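Local coordinates for extracellular ligand-binding receptor (Sphaerobacter thermophilus, PDB 4ZPJ), which probably captures a small-molecule solute outside the cytoplasm and delivers it to an ABC transporter, and which carries bound zinc ions in this crystal, at residues 72-77 and 148-153; 78-83 and 326-331; 85-88 and 93-96; 87-92 and 347-352; 319-324 and 340-345. One frame throughout, in Å; residues are numbered along the deposited sequence.

In the fold
All five contacts lie within the periplasmic binding fold, and they show how chemistry follows depth. Interactions 1, 4 and 5 are buried: a polar pair where helix 68-84 meets the loop just after strand 147-149, a phenylalanine covered by helix 336-354, and two aromatic rings between helices 316-328 and 336-354. Interaction 2 is only partly buried and depends on a salt bridge, while interaction 3, at the surface, is a backbone hydrogen bond of a hairpin beside a small apolar cluster. Helix 68-84 serves interactions 1 and 2, helix 316-328 interactions 2 and 5, and helix 336-354 interactions 4 and 5. Interactions 3 and 4 share Met87 and Gln88. Zinc ions accompany interactions 2, 3 and 5.

Interaction 1 (72-77 and 148-153); sequences EGNLRG and IVTNAG
Asn74, midway along the helical segment 72-77, faces Thr150 just beyond the end of strand 147-149, and their CA atoms stand 6.8 Å apart, the shortest such separation between the two segments. The helix is regular here, with Arg76 N bonded to Glu72 O and Gly77 N to Gly73 O. The other chain leaves its extended course after Val149 and turns into a loop, which presents the side chains of Thr150 and Asn151 to the helix. The side chains of Asn74 and Thr150 lie alongside, pointing opposite ways. The amide carbon CG of Asn74 lies 3.5 Å from Thr150 OG1 and 3.9 Å from Thr150 CB, so the carboxamide end meets the hydroxyl side of the threonine. That hydroxyl is placed by chi1 of 55°, which tucks OG1 in between the two backbone branches. Asn151 adds its CB against the same amide end. Its own polar tip is turned to other partners: ND2 donates to Thr128 O, and OD1 takes a weak bond from Asn70 ND2. Apolar neighbours close round the pair, with Leu61 touching both Asn74 and Thr150, and Val337 of helix 336-354 touching Asn74. The backbone of Thr150 is hydrogen-bonded to Gly126 of the adjacent strand 123-126. This is a buried polar meeting between a helix and the C-terminal end of a parallel strand, as in the alpha/beta lobes of the type I periplasmic binding fold, where loops at such strand ends commonly border the cleft between lobes.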
# COMPACT_ATOMS: atom_id res chain seq x y z
N GLU A 72 -10.81 6.51 3.47
CA GLU A 72 -10.73 7.38 4.65
C GLU A 72 -9.25 7.55 5.11
O GLU A 72 -8.81 8.66 5.44
CB GLU A 72 -11.59 6.87 5.80
CG GLU A 72 -13.13 6.86 5.59
CD GLU A 72 -13.73 8.24 5.59
OE1 GLU A 72 -12.92 9.17 5.65
OE2 GLU A 72 -14.99 8.41 5.47
N GLY A 73 -8.51 6.44 5.13
CA GLY A 73 -7.10 6.47 5.55
C GLY A 73 -6.26 7.29 4.59
O GLY A 73 -5.40 8.06 4.98
N ASN A 74 -6.52 7.10 3.30
CA ASN A 74 -5.84 7.83 2.30
C ASN A 74 -6.13 9.35 2.48
O ASN A 74 -5.21 10.17 2.40
CB ASN A 74 -6.23 7.32 0.90
CG ASN A 74 -5.36 6.15 0.39
OD1 ASN A 74 -4.50 5.60 1.08
ND2 ASN A 74 -5.56 5.82 -0.84
N LEU A 75 -7.39 9.70 2.74
CA LEU A 75 -7.79 11.08 2.87
C LEU A 75 -7.18 11.72 4.09
O LEU A 75 -6.71 12.85 4.02
CB LEU A 75 -9.32 11.24 2.82
CG LEU A 75 -9.94 12.59 2.98
CD1 LEU A 75 -9.47 13.51 1.88
CD2 LEU A 75 -11.47 12.51 3.02
N ARG A 76 -7.13 11.02 5.20
CA ARG A 76 -6.40 11.55 6.37
C ARG A 76 -4.93 11.82 6.11
O ARG A 76 -4.40 12.85 6.53
CB ARG A 76 -6.48 10.59 7.54
CG ARG A 76 -7.88 10.45 8.12
CD ARG A 76 -7.88 9.55 9.35
NE ARG A 76 -7.39 8.20 9.11
CZ ARG A 76 -8.17 7.10 9.04
NH1 ARG A 76 -9.51 7.15 9.15
NH2 ARG A 76 -7.59 5.92 8.84
N GLY A 77 -4.23 10.91 5.46
CA GLY A 77 -2.78 11.14 5.18
C GLY A 77 -2.57 12.35 4.27
O GLY A 77 -1.70 13.19 4.48
N ILE A 148 -2.29 10.92 -9.31
CA ILE A 148 -1.44 10.33 -8.27
C ILE A 148 -2.26 9.20 -7.60
O ILE A 148 -3.19 9.48 -6.83
CB ILE A 148 -1.11 11.33 -7.13
CG1 ILE A 148 -0.64 12.69 -7.61
CG2 ILE A 148 -0.05 10.78 -6.21
CD1 ILE A 148 0.66 12.74 -8.25
N VAL A 149 -1.90 7.96 -7.88
CA VAL A 149 -2.59 6.83 -7.29
C VAL A 149 -2.09 6.52 -5.90
O VAL A 149 -0.90 6.24 -5.70
CB VAL A 149 -2.45 5.60 -8.16
CG1 VAL A 149 -3.12 4.41 -7.49
CG2 VAL A 149 -3.13 5.90 -9.48
N THR A 150 -3.01 6.57 -4.92
CA THR A 150 -2.61 6.41 -3.53
C THR A 150 -2.90 5.01 -2.98
O THR A 150 -2.48 4.68 -1.86
CB THR A 150 -3.27 7.48 -2.64
OG1 THR A 150 -4.70 7.44 -2.81
CG2 THR A 150 -2.80 8.87 -3.07
N ASN A 151 -3.60 4.17 -3.73
CA ASN A 151 -3.85 2.82 -3.22
C ASN A 151 -3.81 1.77 -4.27
O ASN A 151 -2.84 1.07 -4.33
CB ASN A 151 -5.15 2.75 -2.40
CG ASN A 151 -5.28 1.44 -1.66
OD1 ASN A 151 -4.48 1.13 -0.72
ND2 ASN A 151 -6.17 0.62 -2.12
N ALA A 152 -4.84 1.66 -5.11
CA ALA A 152 -4.96 0.65 -6.16
C ALA A 152 -3.62 0.05 -6.63
O ALA A 152 -2.85 0.70 -7.33
CB ALA A 152 -5.68 1.25 -7.36
N GLY A 153 -3.35 -1.20 -6.26
CA GLY A 153 -2.00 -1.78 -6.41
C GLY A 153 -1.88 -2.61 -7.69
O GLY A 153 -0.81 -3.21 -7.96

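Interaction 2 (78-83 and 326-331); sequences LTLALD and TARHEG. With ZN (zinc ion), chain B.
Over one face of the Arg328 guanidinium lies the backbone of Leu80, whose CA is offset toward the rim, while Asp83 comes to the edge near the plane. The carboxylate is turned 40° from the guanidinium, so the two groups do not form a flat, paired bridge. Instead a single oxygen does the work: Arg328 NH2 donates to Asp83 OD2 at 2.5 Å, and Arg328 NH1 adds a weak bond to Asp83 OD2 at 3.0 Å. OD2 is approached on its anti side and from out of the carboxylate plane. Arg328 gets there with CG opposite its backbone N (chi1 -161°) and with bends further along the chain, its CD passing 4.1 Å from Leu80 CD1. The salt bridge thus links helix 68-84 to the chain around the end of helix 316-328, parts more than 240 residues apart, consistent with the periplasmic binding fold, whose lobes are each assembled from separate stretches of chain. Replacing Asp83 by an alanine would probably leave the Arg328 guanidinium without its charged mate here and free to swing away from helix 68-84. Next along the chain, His329 turns one ring face to Arg328 CG and holds a zinc ion through ND1 at 2.4 Å, together with one ligand from elsewhere in the structure. Arg76, a helical turn before Leu80, packs its CD on His329 CE1.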
# COMPACT_ATOMS: atom_id res chain seq x y z
N LEU A 78 -3.37 12.40 3.23
CA LEU A 78 -3.29 13.41 2.20
C LEU A 78 -3.53 14.81 2.76
O LEU A 78 -2.75 15.71 2.46
CB LEU A 78 -4.31 13.02 1.16
CG LEU A 78 -4.51 13.56 -0.22
CD1 LEU A 78 -4.90 15.02 -0.11
CD2 LEU A 78 -3.34 13.29 -1.14
N THR A 79 -4.57 15.00 3.59
CA THR A 79 -4.85 16.32 4.11
C THR A 79 -3.86 16.75 5.16
O THR A 79 -3.51 17.91 5.21
CB THR A 79 -6.29 16.47 4.67
OG1 THR A 79 -6.58 15.39 5.57
CG2 THR A 79 -7.24 16.41 3.55
N LEU A 80 -3.42 15.83 5.99
CA LEU A 80 -2.34 16.12 6.90
C LEU A 80 -1.10 16.68 6.17
O LEU A 80 -0.54 17.65 6.64
CB LEU A 80 -1.97 14.85 7.68
CG LEU A 80 -0.86 15.12 8.66
CD1 LEU A 80 -1.37 16.09 9.71
CD2 LEU A 80 -0.37 13.86 9.33
N ALA A 81 -0.71 16.10 5.03
CA ALA A 81 0.47 16.60 4.27
C ALA A 81 0.22 17.91 3.65
O ALA A 81 1.08 18.76 3.69
CB ALA A 81 0.87 15.68 3.16
N LEU A 82 -0.98 18.11 3.09
CA LEU A 82 -1.23 19.38 2.48
C LEU A 82 -1.32 20.51 3.52
O LEU A 82 -0.86 21.62 3.29
CB LEU A 82 -2.46 19.34 1.56
CG LEU A 82 -2.18 18.42 0.37
CD1 LEU A 82 -3.43 18.08 -0.42
CD2 LEU A 82 -1.12 18.99 -0.55
N ASP A 83 -1.87 20.22 4.68
CA ASP A 83 -1.88 21.20 5.76
C ASP A 83 -0.49 21.55 6.30
O ASP A 83 -0.24 22.69 6.59
CB ASP A 83 -2.80 20.74 6.91
CG ASP A 83 -4.26 20.83 6.53
OD1 ASP A 83 -4.48 21.42 5.46
OD2 ASP A 83 -5.19 20.39 7.28
N THR A 326 -1.10 11.69 15.41
CA THR A 326 -1.77 11.50 16.69
C THR A 326 -2.32 12.79 17.30
O THR A 326 -3.35 12.73 17.94
CB THR A 326 -0.84 10.89 17.74
OG1 THR A 326 0.31 11.68 17.76
CG2 THR A 326 -0.45 9.46 17.38
N ALA A 327 -1.67 13.94 17.10
CA ALA A 327 -2.24 15.20 17.61
C ALA A 327 -3.60 15.49 16.95
O ALA A 327 -4.48 16.02 17.58
CB ALA A 327 -1.28 16.38 17.41
N ARG A 328 -3.77 15.09 15.71
CA ARG A 328 -4.97 15.33 14.95
C ARG A 328 -6.03 14.26 15.14
O ARG A 328 -7.18 14.45 14.75
CB ARG A 328 -4.58 15.37 13.50
CG ARG A 328 -5.58 16.03 12.57
CD ARG A 328 -4.86 17.07 11.71
NE ARG A 328 -5.48 17.22 10.39
CZ ARG A 328 -5.15 18.13 9.48
NH1 ARG A 328 -4.19 19.02 9.73
NH2 ARG A 328 -5.79 18.16 8.32
N HIS A 329 -5.65 13.11 15.69
CA HIS A 329 -6.58 11.97 15.65
C HIS A 329 -6.65 11.31 16.98
O HIS A 329 -6.85 10.09 17.06
CB HIS A 329 -6.21 10.97 14.53
CG HIS A 329 -6.38 11.53 13.16
ND1 HIS A 329 -7.61 11.78 12.59
CD2 HIS A 329 -5.46 11.93 12.25
CE1 HIS A 329 -7.44 12.28 11.38
NE2 HIS A 329 -6.15 12.39 11.15
N GLU A 330 -6.48 12.11 18.01
CA GLU A 330 -6.79 11.72 19.37
C GLU A 330 -6.01 10.50 19.77
O GLU A 330 -6.60 9.56 20.28
CB GLU A 330 -8.30 11.44 19.51
CG GLU A 330 -9.19 12.61 19.07
CD GLU A 330 -9.66 13.49 20.23
OE1 GLU A 330 -9.63 13.01 21.37
OE2 GLU A 330 -10.07 14.64 19.98
N GLY A 331 -4.69 10.53 19.54
CA GLY A 331 -3.74 9.45 19.95
C GLY A 331 -3.69 8.21 19.05
O GLY A 331 -2.87 7.32 19.28
ZN ZN B . -9.33 10.36 13.44

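Interaction 3 (85-88 and 93-96); sequences AGMQ and PVEL. With ZN (zinc ion), chain L.
Met87 and Val94 are joined through their backbones, Val94 N donating to Met87 O at 3.0 Å along a nearly straight N-H line (177°), next to Gln88 and Pro93, an antiparallel non-hydrogen-bonded pair with CA atoms 4.2 Å apart. The donor sits above the carbonyl plane of Met87, 44° out of it. Gly86 precedes this bond and ends helix 68-84 with a Schellman motif, its positive phi turning the chain toward the strand. Met87, present as selenomethionine, then lays its side chain over Val94 and Leu96. With CG opposite the carbonyl carbon (chi1 -77°) and the chain bent at its next two torsions, it brings SE to 4.1 Å from Val94 CB and carries the terminal CE to 4.1 Å from Leu96 CD1. It crosses both side chains at about a right angle. The segments belong to a beta hairpin in which the short strand 88-89 forms the outer margin of the mixed sheet and strand 92-100 runs on into it, beside strand 55-61. On the sheet face that Gln88 shares with Pro93, Gln88 CB rests 4.1 Å from Pro93 CA. Val94 and Leu96 also touch Ile57 of strand 55-61, and Met87 and Leu96 both meet Leu82 of helix 68-84. Glu95 points away from segment 85-88 and, its chain extended, binds a zinc ion through OE1 at 2.2 Å, along with a water.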
# COMPACT_ATOMS: atom_id res chain seq x y z
N ALA A 85 2.15 21.74 4.64
CA ALA A 85 2.62 22.63 3.59
C ALA A 85 1.83 23.95 3.52
O ALA A 85 2.12 24.79 2.69
CB ALA A 85 2.52 21.91 2.26
N GLY A 86 0.81 24.14 4.35
CA GLY A 86 0.07 25.44 4.36
C GLY A 86 -1.08 25.60 3.38
O GLY A 86 -1.73 26.65 3.35
N MSE A 87 -1.39 24.56 2.59
CA MSE A 87 -2.55 24.61 1.66
C MSE A 87 -2.48 25.77 0.68
O MSE A 87 -3.48 26.30 0.22
CB MSE A 87 -3.90 24.63 2.43
CG MSE A 87 -4.30 23.26 2.99
SE MSE A 87 -4.89 22.09 1.50
CE MSE A 87 -6.42 21.26 2.46
N GLN A 88 -1.29 26.16 0.31
CA GLN A 88 -1.14 27.19 -0.72
C GLN A 88 0.23 27.07 -1.36
O GLN A 88 1.17 26.64 -0.73
CB GLN A 88 -1.33 28.58 -0.13
CG GLN A 88 -0.27 29.05 0.86
CD GLN A 88 -0.26 30.58 0.96
OE1 GLN A 88 0.09 31.30 0.00
NE2 GLN A 88 -0.69 31.08 2.11
N PRO A 93 -4.15 29.45 -3.30
CA PRO A 93 -4.75 28.56 -2.34
C PRO A 93 -5.11 27.26 -3.05
O PRO A 93 -5.55 27.29 -4.20
CB PRO A 93 -6.04 29.33 -1.90
CG PRO A 93 -6.43 30.12 -3.08
CD PRO A 93 -5.12 30.46 -3.80
N VAL A 94 -4.94 26.14 -2.36
CA VAL A 94 -5.40 24.84 -2.87
C VAL A 94 -6.86 24.65 -2.51
O VAL A 94 -7.29 25.05 -1.44
CB VAL A 94 -4.63 23.67 -2.24
CG1 VAL A 94 -5.13 22.34 -2.79
CG2 VAL A 94 -3.16 23.79 -2.51
N GLU A 95 -7.64 24.06 -3.40
CA GLU A 95 -8.90 23.51 -2.97
C GLU A 95 -9.08 22.06 -3.42
O GLU A 95 -9.02 21.73 -4.60
CB GLU A 95 -10.10 24.39 -3.37
CG GLU A 95 -10.25 24.70 -4.83
CD GLU A 95 -11.42 25.64 -5.12
OE1 GLU A 95 -12.32 25.22 -5.88
OE2 GLU A 95 -11.46 26.78 -4.57
N LEU A 96 -9.30 21.22 -2.43
CA LEU A 96 -9.61 19.83 -2.66
C LEU A 96 -11.07 19.61 -2.99
O LEU A 96 -11.92 20.02 -2.25
CB LEU A 96 -9.34 19.08 -1.38
CG LEU A 96 -7.91 19.06 -0.96
CD1 LEU A 96 -7.84 18.15 0.26
CD2 LEU A 96 -7.02 18.58 -2.07
ZN ZN L . -14.21 25.83 -4.86
O HOH W 1 -13.51 26.46 -3.39

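Interaction 4 (87-92 and 347-352); sequences MQFGGR and VIAEAL
Phe89 is the residue of segment 87-92 that meets helix 336-354, following Gln88, whose CB points away from the helix. Its ring lies against Leu352 and Ala349, one helical turn apart. Leu352 CB stands over one face, 3.9 Å from the ring centroid and 19° off the normal, a CH-pi contact, while Leu352 CD1 comes within 3.5 Å of Phe89 CD2. At the far end of the ring Phe89 CZ touches Ala349 CB at 3.8 Å. The phenylalanine's chi1 of -63°, with CG opposite its carbonyl carbon, directs the ring to the helix. Gly90 and Gly91 follow as the middle of a type I' turn, both with positive phi, a conformation that favours glycine. The turn is closed by Arg92 N to Phe89 O at 2.9 Å and by Phe89 N to Arg92 O at 2.8 Å, which ties down the backbone carrying the ring. Arg92 sends its guanidinium elsewhere, to a salt bridge with Glu360 and to the backbone oxygen of Pro54. The tight hairpin turn thus sits against the flank of helix 336-354, with Ile55 of strand 55-61 touching both Phe89 and Leu352, Val94 of strand 92-100 beside the ring, and Ala85, just after helix 68-84, against Ala349.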
# COMPACT_ATOMS: atom_id res chain seq x y z
N MSE A 87 -1.39 24.56 2.59
CA MSE A 87 -2.55 24.61 1.66
C MSE A 87 -2.48 25.77 0.68
O MSE A 87 -3.48 26.30 0.22
CB MSE A 87 -3.90 24.63 2.43
CG MSE A 87 -4.30 23.26 2.99
SE MSE A 87 -4.89 22.09 1.50
CE MSE A 87 -6.42 21.26 2.46
N GLN A 88 -1.29 26.16 0.31
CA GLN A 88 -1.14 27.19 -0.72
C GLN A 88 0.23 27.07 -1.36
O GLN A 88 1.17 26.64 -0.73
CB GLN A 88 -1.33 28.58 -0.13
CG GLN A 88 -0.27 29.05 0.86
CD GLN A 88 -0.26 30.58 0.96
OE1 GLN A 88 0.09 31.30 0.00
NE2 GLN A 88 -0.69 31.08 2.11
N PHE A 89 0.31 27.44 -2.63
CA PHE A 89 1.56 27.37 -3.36
C PHE A 89 1.70 28.54 -4.26
O PHE A 89 0.79 28.83 -5.06
CB PHE A 89 1.61 26.07 -4.13
CG PHE A 89 1.59 24.90 -3.23
CD1 PHE A 89 2.75 24.57 -2.51
CD2 PHE A 89 0.39 24.23 -2.98
CE1 PHE A 89 2.72 23.53 -1.59
CE2 PHE A 89 0.36 23.17 -2.06
CZ PHE A 89 1.52 22.82 -1.38
N GLY A 90 2.85 29.21 -4.13
CA GLY A 90 3.13 30.42 -4.88
C GLY A 90 2.05 31.47 -4.79
O GLY A 90 1.72 32.09 -5.80
N GLY A 91 1.50 31.68 -3.59
CA GLY A 91 0.41 32.65 -3.37
C GLY A 91 -0.98 32.14 -3.79
O GLY A 91 -1.93 32.89 -3.80
N ARG A 92 -1.08 30.86 -4.14
CA ARG A 92 -2.32 30.33 -4.67
C ARG A 92 -2.89 29.29 -3.71
O ARG A 92 -2.19 28.37 -3.34
CB ARG A 92 -2.11 29.71 -6.06
CG ARG A 92 -1.78 30.72 -7.15
CD ARG A 92 -1.56 30.02 -8.48
NE ARG A 92 -2.79 29.41 -8.98
CZ ARG A 92 -2.95 28.88 -10.19
NH1 ARG A 92 -1.93 28.85 -11.05
NH2 ARG A 92 -4.12 28.33 -10.55
N VAL A 347 4.23 14.50 -2.18
CA VAL A 347 4.57 14.56 -3.58
C VAL A 347 3.92 15.80 -4.21
O VAL A 347 4.58 16.56 -4.93
CB VAL A 347 4.06 13.31 -4.31
CG1 VAL A 347 4.02 13.53 -5.80
CG2 VAL A 347 4.91 12.09 -3.94
N ILE A 348 2.63 16.03 -3.93
CA ILE A 348 1.90 17.08 -4.60
C ILE A 348 2.49 18.35 -4.13
O ILE A 348 2.80 19.22 -4.93
CB ILE A 348 0.42 17.03 -4.24
CG1 ILE A 348 -0.22 15.88 -5.01
CG2 ILE A 348 -0.25 18.32 -4.60
CD1 ILE A 348 -1.56 15.49 -4.50
N ALA A 349 2.72 18.44 -2.83
CA ALA A 349 3.28 19.64 -2.21
C ALA A 349 4.68 19.97 -2.72
O ALA A 349 4.98 21.13 -2.95
CB ALA A 349 3.29 19.52 -0.69
N GLU A 350 5.51 18.96 -2.92
CA GLU A 350 6.86 19.18 -3.41
C GLU A 350 6.81 19.59 -4.87
O GLU A 350 7.56 20.47 -5.30
CB GLU A 350 7.70 17.92 -3.28
CG GLU A 350 7.86 17.49 -1.85
CD GLU A 350 9.07 18.11 -1.14
OE1 GLU A 350 10.12 18.31 -1.77
OE2 GLU A 350 8.97 18.38 0.07
N ALA A 351 5.90 18.97 -5.65
CA ALA A 351 5.85 19.32 -7.06
C ALA A 351 5.33 20.75 -7.22
O ALA A 351 5.88 21.54 -7.99
CB ALA A 351 5.00 18.36 -7.86
N LEU A 352 4.27 21.09 -6.48
CA LEU A 352 3.68 22.40 -6.59
C LEU A 352 4.61 23.51 -6.12
O LEU A 352 4.59 24.61 -6.66
CB LEU A 352 2.41 22.44 -5.81
CG LEU A 352 1.21 21.66 -6.42
CD1 LEU A 352 -0.04 22.05 -5.68
CD2 LEU A 352 0.98 21.96 -7.87

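Interaction 5 (319-324 and 340-345); sequences QEFVEA and AGYIGG. With ZN (zinc ion), chain K.
Tyr342 begins its contact at CB, 3.6 Å from Phe321 CE1. CG comes closer, 3.4 Å from the same Phe321 CE1, and CD1 is 3.6 Å from it. Further out, CD2 and CE1 each lie 3.9 Å from Phe321 CD1, which stands over the centre of the tyrosine ring. The rings are oblique, planes at 40° and centroids 4.5 Å apart, and the side chains lie antiparallel. Each has CG opposite its backbone N (chi1 170° for Phe321), which turns the two rings toward each other between the helices. At the tip Tyr342 OH is hydrogen-bonded to Gln84 NE2. The pair joins two consecutive helices, 316-328 and 336-354, and helix 68-84 adds Leu80 against Phe321 and Ala81 against Tyr342, so three helices meet here within the periplasmic binding fold. Swapping Tyr342 for an alanine would probably strip Phe321 of the ring face it rests on and leave Gln84 without its hydroxyl partner. One turn further along helix 336-354, the lack of a side chain at Gly345 lets Ala81 CB come to 3.7 Å from Gly345 C. Glu320, beside Phe321 in sequence, binds a zinc ion through OE2 at 2.5 Å, together with Glu317 and a water.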
# COMPACT_ATOMS: atom_id res chain seq x y z
N GLN A 319 8.91 9.82 13.38
CA GLN A 319 8.41 10.36 14.64
C GLN A 319 7.58 11.65 14.44
O GLN A 319 6.56 11.82 15.09
CB GLN A 319 9.53 10.63 15.65
CG GLN A 319 9.78 9.42 16.56
CD GLN A 319 10.98 9.62 17.50
OE1 GLN A 319 12.03 9.00 17.32
NE2 GLN A 319 10.83 10.50 18.52
N GLU A 320 8.05 12.55 13.58
CA GLU A 320 7.34 13.74 13.22
C GLU A 320 5.93 13.44 12.60
O GLU A 320 4.95 13.94 13.06
CB GLU A 320 8.21 14.52 12.25
CG GLU A 320 7.61 15.75 11.59
CD GLU A 320 8.63 16.41 10.68
OE1 GLU A 320 9.85 16.35 10.99
OE2 GLU A 320 8.25 16.93 9.62
N PHE A 321 5.83 12.50 11.68
CA PHE A 321 4.53 12.08 11.12
C PHE A 321 3.62 11.44 12.15
O PHE A 321 2.45 11.77 12.19
CB PHE A 321 4.79 11.16 9.96
CG PHE A 321 3.59 10.46 9.42
CD1 PHE A 321 2.60 11.16 8.78
CD2 PHE A 321 3.54 9.11 9.42
CE1 PHE A 321 1.52 10.51 8.21
CE2 PHE A 321 2.50 8.43 8.88
CZ PHE A 321 1.47 9.14 8.28
N VAL A 322 4.15 10.62 13.04
CA VAL A 322 3.32 10.03 14.12
C VAL A 322 2.80 11.13 15.06
O VAL A 322 1.62 11.13 15.47
CB VAL A 322 4.08 8.99 14.95
CG1 VAL A 322 3.22 8.45 16.06
CG2 VAL A 322 4.49 7.81 14.09
N GLU A 323 3.67 12.07 15.41
CA GLU A 323 3.24 13.16 16.31
C GLU A 323 2.16 14.02 15.72
O GLU A 323 1.19 14.31 16.39
CB GLU A 323 4.40 14.06 16.68
CG GLU A 323 5.18 13.46 17.80
CD GLU A 323 6.55 14.05 17.94
OE1 GLU A 323 6.84 15.13 17.32
OE2 GLU A 323 7.33 13.41 18.68
N ALA A 324 2.34 14.43 14.46
CA ALA A 324 1.35 15.26 13.82
C ALA A 324 0.06 14.47 13.55
O ALA A 324 -1.07 15.01 13.59
CB ALA A 324 1.93 15.85 12.54
N ALA A 340 0.33 5.99 2.98
CA ALA A 340 0.31 6.11 1.53
C ALA A 340 -0.37 7.41 1.05
O ALA A 340 0.13 8.06 0.13
CB ALA A 340 -0.37 4.90 0.90
N GLY A 341 -1.45 7.82 1.72
CA GLY A 341 -2.06 9.15 1.52
C GLY A 341 -1.12 10.31 1.83
O GLY A 341 -1.03 11.29 1.07
N TYR A 342 -0.40 10.20 2.91
CA TYR A 342 0.58 11.20 3.27
C TYR A 342 1.66 11.42 2.18
O TYR A 342 1.97 12.53 1.79
CB TYR A 342 1.19 10.81 4.61
CG TYR A 342 2.17 11.81 5.09
CD1 TYR A 342 1.74 13.02 5.64
CD2 TYR A 342 3.54 11.58 4.97
CE1 TYR A 342 2.63 13.98 6.08
CE2 TYR A 342 4.43 12.55 5.37
CZ TYR A 342 3.97 13.74 5.93
OH TYR A 342 4.90 14.65 6.35
N ILE A 343 2.19 10.35 1.65
CA ILE A 343 3.16 10.43 0.55
C ILE A 343 2.50 11.06 -0.68
O ILE A 343 3.13 11.83 -1.42
CB ILE A 343 3.69 9.01 0.20
CG1 ILE A 343 4.37 8.36 1.40
CG2 ILE A 343 4.61 9.04 -1.02
CD1 ILE A 343 5.73 8.95 1.77
N GLY A 344 1.26 10.72 -0.95
CA GLY A 344 0.53 11.43 -2.01
C GLY A 344 0.62 12.97 -1.84
O GLY A 344 0.89 13.73 -2.78
N GLY A 345 0.30 13.42 -0.65
CA GLY A 345 0.18 14.84 -0.40
C GLY A 345 1.51 15.55 -0.43
O GLY A 345 1.55 16.71 -0.86
ZN ZN K . 10.23 16.49 8.15
O HOH W 2 8.58 17.20 6.47